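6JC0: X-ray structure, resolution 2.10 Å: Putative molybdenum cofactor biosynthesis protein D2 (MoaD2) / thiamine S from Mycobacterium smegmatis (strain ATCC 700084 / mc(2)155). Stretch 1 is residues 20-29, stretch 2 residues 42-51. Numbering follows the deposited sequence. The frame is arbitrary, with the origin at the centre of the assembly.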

ATOM      1  N   ALA B  20      -7.286  35.157 -10.044  1.00 19.43           N
ATOM      2  CA  ALA B  20      -6.969  36.081 -11.126  1.00 24.86           C
ATOM      3  C   ALA B  20      -8.074  37.119 -11.328  1.00 29.27           C
ATOM      4  O   ALA B  20      -7.799  38.274 -11.657  1.00 28.66           O
ATOM      5  CB  ALA B  20      -6.718  35.312 -12.417  1.00 21.70           C
ATOM      6  N   ALA B  21      -9.321  36.704 -11.127  1.00 28.71           N
ATOM      7  CA  ALA B  21     -10.462  37.598 -11.304  1.00 25.88           C
ATOM      8  C   ALA B  21     -10.598  38.575 -10.141  1.00 30.62           C
ATOM      9  O   ALA B  21     -11.194  39.644 -10.285  1.00 24.87           O
ATOM     10  CB  ALA B  21     -11.749  36.797 -11.469  1.00 17.22           C
ATOM     11  N   GLY B  22     -10.059  38.199  -8.986  1.00 30.43           N
ATOM     12  CA  GLY B  22     -10.156  39.033  -7.801  1.00 29.26           C
ATOM     13  C   GLY B  22     -11.476  38.858  -7.075  1.00 30.55           C
ATOM     14  O   GLY B  22     -11.671  39.391  -5.984  1.00 34.73           O
ATOM     15  N   ILE B  23     -12.387  38.104  -7.682  1.00 26.31           N
ATOM     16  CA  ILE B  23     -13.692  37.844  -7.086  1.00 28.29           C
ATOM     17  C   ILE B  23     -14.050  36.371  -7.194  1.00 27.50           C
ATOM     18  O   ILE B  23     -13.464  35.636  -7.988  1.00 26.30           O
ATOM     19  CB  ILE B  23     -14.806  38.675  -7.754  1.00 26.27           C
ATOM     20  CG1 ILE B  23     -14.841  38.405  -9.260  1.00 27.88           C
ATOM     21  CG2 ILE B  23     -14.612  40.162  -7.474  1.00 31.69           C
ATOM     22  CD1 ILE B  23     -15.966  39.120  -9.987  1.00 29.73           C
ATOM     23  N   GLU B  24     -15.020  35.944  -6.392  1.00 24.84           N
ATOM     24  CA  GLU B  24     -15.461  34.557  -6.403  1.00 28.47           C
ATOM     25  C   GLU B  24     -16.654  34.373  -7.330  1.00 22.83           C
ATOM     26  O   GLU B  24     -16.876  33.289  -7.869  1.00 19.13           O
ATOM     27  CB  GLU B  24     -15.816  34.099  -4.990  1.00 35.74           C
ATOM     28  CG  GLU B  24     -14.664  34.214  -4.011  1.00 45.13           C
ATOM     29  CD  GLU B  24     -15.062  33.837  -2.601  1.00 55.02           C
ATOM     30  OE1 GLU B  24     -15.484  32.679  -2.390  1.00 51.95           O
ATOM     31  OE2 GLU B  24     -14.955  34.703  -1.706  1.00 64.10           O
ATOM     32  N   THR B  25     -17.414  35.443  -7.515  1.00 20.47           N
ATOM     33  CA  THR B  25     -18.618  35.379  -8.323  1.00 25.15           C
ATOM     34  C   THR B  25     -18.980  36.749  -8.888  1.00 27.51           C
ATOM     35  O   THR B  25     -18.568  37.780  -8.361  1.00 25.10           O
ATOM     36  CB  THR B  25     -19.814  34.838  -7.509  1.00 28.01           C
ATOM     37  OG1 THR B  25     -20.884  34.487  -8.397  1.00 34.50           O
ATOM     38  CG2 THR B  25     -20.305  35.881  -6.509  1.00 22.95           C
ATOM     39  N   GLU B  26     -19.736  36.748  -9.979  1.00 27.25           N
ATOM     40  CA  GLU B  26     -20.343  37.969 -10.488  1.00 28.00           C
ATOM     41  C   GLU B  26     -21.584  37.604 -11.282  1.00 27.79           C
ATOM     42  O   GLU B  26     -21.729  36.465 -11.730  1.00 22.22           O
ATOM     43  CB  GLU B  26     -19.366  38.767 -11.357  1.00 24.26           C
ATOM     44  CG  GLU B  26     -18.891  38.045 -12.609  1.00 24.90           C
ATOM     45  CD  GLU B  26     -18.003  38.912 -13.484  1.00 30.87           C
ATOM     46  OE1 GLU B  26     -18.442  40.010 -13.885  1.00 36.67           O
ATOM     47  OE2 GLU B  26     -16.862  38.497 -13.772  1.00 34.95           O
ATOM     48  N   SER B  27     -22.480  38.571 -11.433  1.00 28.73           N
ATOM     49  CA  SER B  27     -23.675  38.391 -12.240  1.00 34.92           C
ATOM     50  C   SER B  27     -23.540  39.238 -13.498  1.00 35.80           C
ATOM     51  O   SER B  27     -23.020  40.355 -13.451  1.00 38.06           O
ATOM     52  CB  SER B  27     -24.931  38.768 -11.457  1.00 36.24           C
ATOM     53  OG  SER B  27     -26.097  38.392 -12.168  1.00 39.75           O
ATOM     54  N   LEU B  28     -24.006  38.708 -14.621  1.00 31.86           N
ATOM     55  CA  LEU B  28     -23.718  39.319 -15.907  1.00 32.05           C
ATOM     56  C   LEU B  28     -24.894  39.270 -16.870  1.00 23.95           C
ATOM     57  O   LEU B  28     -25.564  38.246 -16.990  1.00 21.01           O
ATOM     58  CB  LEU B  28     -22.515  38.625 -16.545  1.00 39.39           C
ATOM     59  CG  LEU B  28     -21.507  39.539 -17.224  1.00 45.63           C
ATOM     60  CD1 LEU B  28     -20.842  40.416 -16.177  1.00 51.64           C
ATOM     61  CD2 LEU B  28     -20.485  38.718 -17.994  1.00 40.73           C
ATOM     62  N   GLU B  29     -25.133  40.379 -17.563  1.00 18.59           N
ATOM     63  CA  GLU B  29     -26.088  40.395 -18.663  1.00 21.17           C
ATOM     64  C   GLU B  29     -25.378  40.107 -19.981  1.00 23.64           C
ATOM     65  O   GLU B  29     -24.467  40.837 -20.373  1.00 22.75           O
ATOM     66  CB  GLU B  29     -26.809  41.744 -18.745  1.00 26.51           C
ATOM     67  CG  GLU B  29     -27.975  41.902 -17.785  1.00 36.36           C
ATOM     68  CD  GLU B  29     -28.715  43.216 -17.984  1.00 47.42           C
ATOM     69  OE1 GLU B  29     -28.047  44.253 -18.187  1.00 47.80           O
ATOM     70  OE2 GLU B  29     -29.964  43.211 -17.947  1.00 53.32           O
ATOM     71  N   ARG B  42     -15.500  37.471 -23.119  1.00 17.96           N
ATOM     72  CA  ARG B  42     -15.907  38.679 -22.407  1.00 17.46           C
ATOM     73  C   ARG B  42     -15.417  38.664 -20.961  1.00 19.82           C
ATOM     74  O   ARG B  42     -15.047  39.701 -20.413  1.00 14.74           O
ATOM     75  CB  ARG B  42     -17.428  38.844 -22.462  1.00 15.04           C
ATOM     76  CG  ARG B  42     -17.956  39.092 -23.872  1.00 16.17           C
ATOM     77  CD  ARG B  42     -19.476  39.163 -23.905  1.00 14.07           C
ATOM     78  NE  ARG B  42     -19.977  39.471 -25.242  1.00 19.76           N
ATOM     79  CZ  ARG B  42     -20.058  40.697 -25.748  1.00 21.43           C
ATOM     80  NH1 ARG B  42     -20.527  40.882 -26.974  1.00 24.81           N
ATOM     81  NH2 ARG B  42     -19.667  41.742 -25.032  1.00 21.90           N
ATOM     82  N   LEU B  43     -15.405  37.488 -20.346  1.00 12.75           N
ATOM     83  CA  LEU B  43     -14.854  37.352 -19.000  1.00 12.84           C
ATOM     84  C   LEU B  43     -13.359  37.674 -18.973  1.00 18.36           C
ATOM     85  O   LEU B  43     -12.854  38.267 -18.016  1.00 16.35           O
ATOM     86  CB  LEU B  43     -15.081  35.937 -18.461  1.00 14.94           C
ATOM     87  CG  LEU B  43     -16.513  35.450 -18.243  1.00 17.90           C
ATOM     88  CD1 LEU B  43     -16.491  34.062 -17.609  1.00 17.46           C
ATOM     89  CD2 LEU B  43     -17.302  36.435 -17.386  1.00 12.55           C
ATOM     90  N   GLY B  44     -12.656  37.274 -20.026  1.00 21.67           N
ATOM     91  CA  GLY B  44     -11.215  37.431 -20.081  1.00 22.11           C
ATOM     92  C   GLY B  44     -10.776  38.862 -20.321  1.00 24.67           C
ATOM     93  O   GLY B  44      -9.626  39.219 -20.066  1.00 22.22           O
ATOM     94  N   ALA B  45     -11.698  39.689 -20.805  1.00 20.38           N
ATOM     95  CA  ALA B  45     -11.394  41.084 -21.086  1.00 22.68           C
ATOM     96  C   ALA B  45     -11.112  41.862 -19.796  1.00 30.62           C
ATOM     97  O   ALA B  45     -10.575  42.969 -19.834  1.00 26.56           O
ATOM     98  CB  ALA B  45     -12.533  41.723 -21.861  1.00 17.43           C
ATOM     99  N   ARG B  46     -11.477  41.270 -18.660  1.00 35.81           N
ATOM    100  CA  ARG B  46     -11.226  41.867 -17.348  1.00 36.49           C
ATOM    101  C   ARG B  46      -9.749  42.220 -17.162  1.00 32.36           C
ATOM    102  O   ARG B  46      -9.394  43.384 -16.982  1.00 28.86           O
ATOM    103  CB  ARG B  46     -11.689  40.916 -16.239  1.00 36.87           C
ATOM    104  CG  ARG B  46     -11.401  41.406 -14.823  1.00 40.93           C
ATOM    105  CD  ARG B  46     -11.992  40.468 -13.775  1.00 39.91           C
ATOM    106  NE  ARG B  46     -13.449  40.410 -13.861  1.00 43.03           N
ATOM    107  CZ  ARG B  46     -14.272  41.182 -13.159  1.00 42.18           C
ATOM    108  NH1 ARG B  46     -13.784  42.074 -12.309  1.00 39.32           N
ATOM    109  NH2 ARG B  46     -15.585  41.063 -13.306  1.00 44.10           N
ATOM    110  N   ASN B  47      -8.894  41.206 -17.207  1.00 30.02           N
ATOM    111  CA  ASN B  47      -7.454  41.407 -17.125  1.00 30.57           C
ATOM    112  C   ASN B  47      -6.729  40.256 -17.812  1.00 28.66           C
ATOM    113  O   ASN B  47      -7.266  39.153 -17.909  1.00 36.00           O
ATOM    114  CB  ASN B  47      -7.001  41.547 -15.662  1.00 30.13           C
ATOM    115  CG  ASN B  47      -7.259  40.294 -14.838  1.00 23.75           C
ATOM    116  OD1 ASN B  47      -6.533  39.312 -14.946  1.00 27.27           O
ATOM    117  ND2 ASN B  47      -8.287  40.332 -14.001  1.00 26.06           N
ATOM    118  N   PRO B  48      -5.516  40.516 -18.316  1.00 25.81           N
ATOM    119  CA  PRO B  48      -4.719  39.493 -18.998  1.00 25.73           C
ATOM    120  C   PRO B  48      -4.464  38.244 -18.157  1.00 26.03           C
ATOM    121  O   PRO B  48      -4.341  37.158 -18.720  1.00 29.65           O
ATOM    122  CB  PRO B  48      -3.404  40.217 -19.286  1.00 28.70           C
ATOM    123  CG  PRO B  48      -3.805  41.641 -19.430  1.00 32.44           C
ATOM    124  CD  PRO B  48      -4.898  41.850 -18.423  1.00 25.70           C
ATOM    125  N   GLU B  49      -4.379  38.397 -16.838  1.00 30.01           N
ATOM    126  CA  GLU B  49      -4.096  37.268 -15.957  1.00 34.18           C
ATOM    127  C   GLU B  49      -5.259  36.280 -15.954  1.00 26.50           C
ATOM    128  O   GLU B  49      -5.056  35.073 -16.089  1.00 25.43           O
ATOM    129  CB  GLU B  49      -3.805  37.741 -14.531  1.00 44.14           C
ATOM    130  CG  GLU B  49      -2.706  38.790 -14.421  1.00 55.48           C
ATOM    131  CD  GLU B  49      -3.225  40.209 -14.589  1.00 60.63           C
ATOM    132  OE1 GLU B  49      -3.681  40.555 -15.700  1.00 62.34           O
ATOM    133  OE2 GLU B  49      -3.181  40.977 -13.606  1.00 61.55           O
ATOM    134  N   LEU B  50      -6.474  36.793 -15.798  1.00 21.47           N
ATOM    135  CA  LEU B  50      -7.659  35.946 -15.857  1.00 22.25           C
ATOM    136  C   LEU B  50      -7.767  35.307 -17.235  1.00 23.93           C
ATOM    137  O   LEU B  50      -7.997  34.103 -17.351  1.00 18.89           O
ATOM    138  CB  LEU B  50      -8.926  36.742 -15.538  1.00 18.19           C
ATOM    139  CG  LEU B  50     -10.229  35.945 -15.648  1.00 23.41           C
ATOM    140  CD1 LEU B  50     -10.182  34.708 -14.756  1.00 20.02           C
ATOM    141  CD2 LEU B  50     -11.439  36.811 -15.320  1.00 19.96           C
ATOM    142  N   ALA B  51      -7.584  36.123 -18.272  1.00 19.83           N
ATOM    143  CA  ALA B  51      -7.626  35.646 -19.650  1.00 23.52           C
ATOM    144  C   ALA B  51      -6.669  34.474 -19.840  1.00 26.73           C
ATOM    145  O   ALA B  51      -6.993  33.497 -20.517  1.00 24.95           O
ATOM    146  CB  ALA B  51      -7.287  36.773 -20.614  1.00 24.75           C
TER
HETATM  147  O   HOH W   1     -14.360  38.618 -15.886  1.00 19.95           O

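Stretch 1 carries the last two residues of a helix (Ala 20 and Ala 21), a short loop and then a strand from Thr 25 to Glu 29; stretch 2 leaves one helix, passes through a short turn that includes Arg 46 and Asn 47, and enters a second helix at Pro 48. The backbones come closest where the helix end of stretch 1 meets the new helix of stretch 2, with Ala 20 CA 4.8 Å from Leu 50 CA. The Ala 20 methyl packs directly on the second helix, its CB 3.6 Å from Leu 50 CA and 4.1 Å from Leu 50 CB. Gly 22, just after the first helix, leaves helical geometry with a positive phi of 82°, a conformation in which a CB would be jammed against the carbonyl O of Ala 21. Beyond it the chain extends into the strand, where side chains alternate: Glu 26 and Leu 28 point toward stretch 2, while Thr 25, Ser 27 and Glu 29 are out of its reach.

Asn 47 ties the two helix ends together. Asn 47 OD1 caps the second helix by accepting from Leu 50 N at 2.7 Å, satisfying an amide that has no carbonyl partner in the first turn. The nitrogen of the same carboxamide is free to donate, and Asn 47 ND2 bonds to Ala 20 O at 3.2 Å, using a carbonyl near the end of the first helix. Next to this polar link the packing is apolar, with Ala 21 CB 3.9 Å from Leu 50 CD2.

Arg 46 reaches along stretch 1 with chi1 and chi2 both t, and more of its surface is covered by the other stretch than that of any other residue here. Arg 46 CD passes 3.7 Å from Ala 21 O, and Ile 23 CD1 sits over one face of the guanidinium, 3.9 Å from Arg 46 NH2. The charge is met by Glu 26: Arg 46 NH2 and Glu 26 OE2 form a salt bridge at 2.9 Å, although its hydrogen bond is weak, with an angle of 135°. Water 1 reinforces the pairing, accepting from Arg 46 NE at 2.9 Å and donating to Leu 43 O at 2.6 Å and to Glu 26 OE2 at 3.3 Å. It thus joins both charged side chains to the backbone of the preceding helix. Farther along the strand the contact becomes apolar again, as Leu 28 CD2 meets Leu 43 CD2 at 4.0 Å.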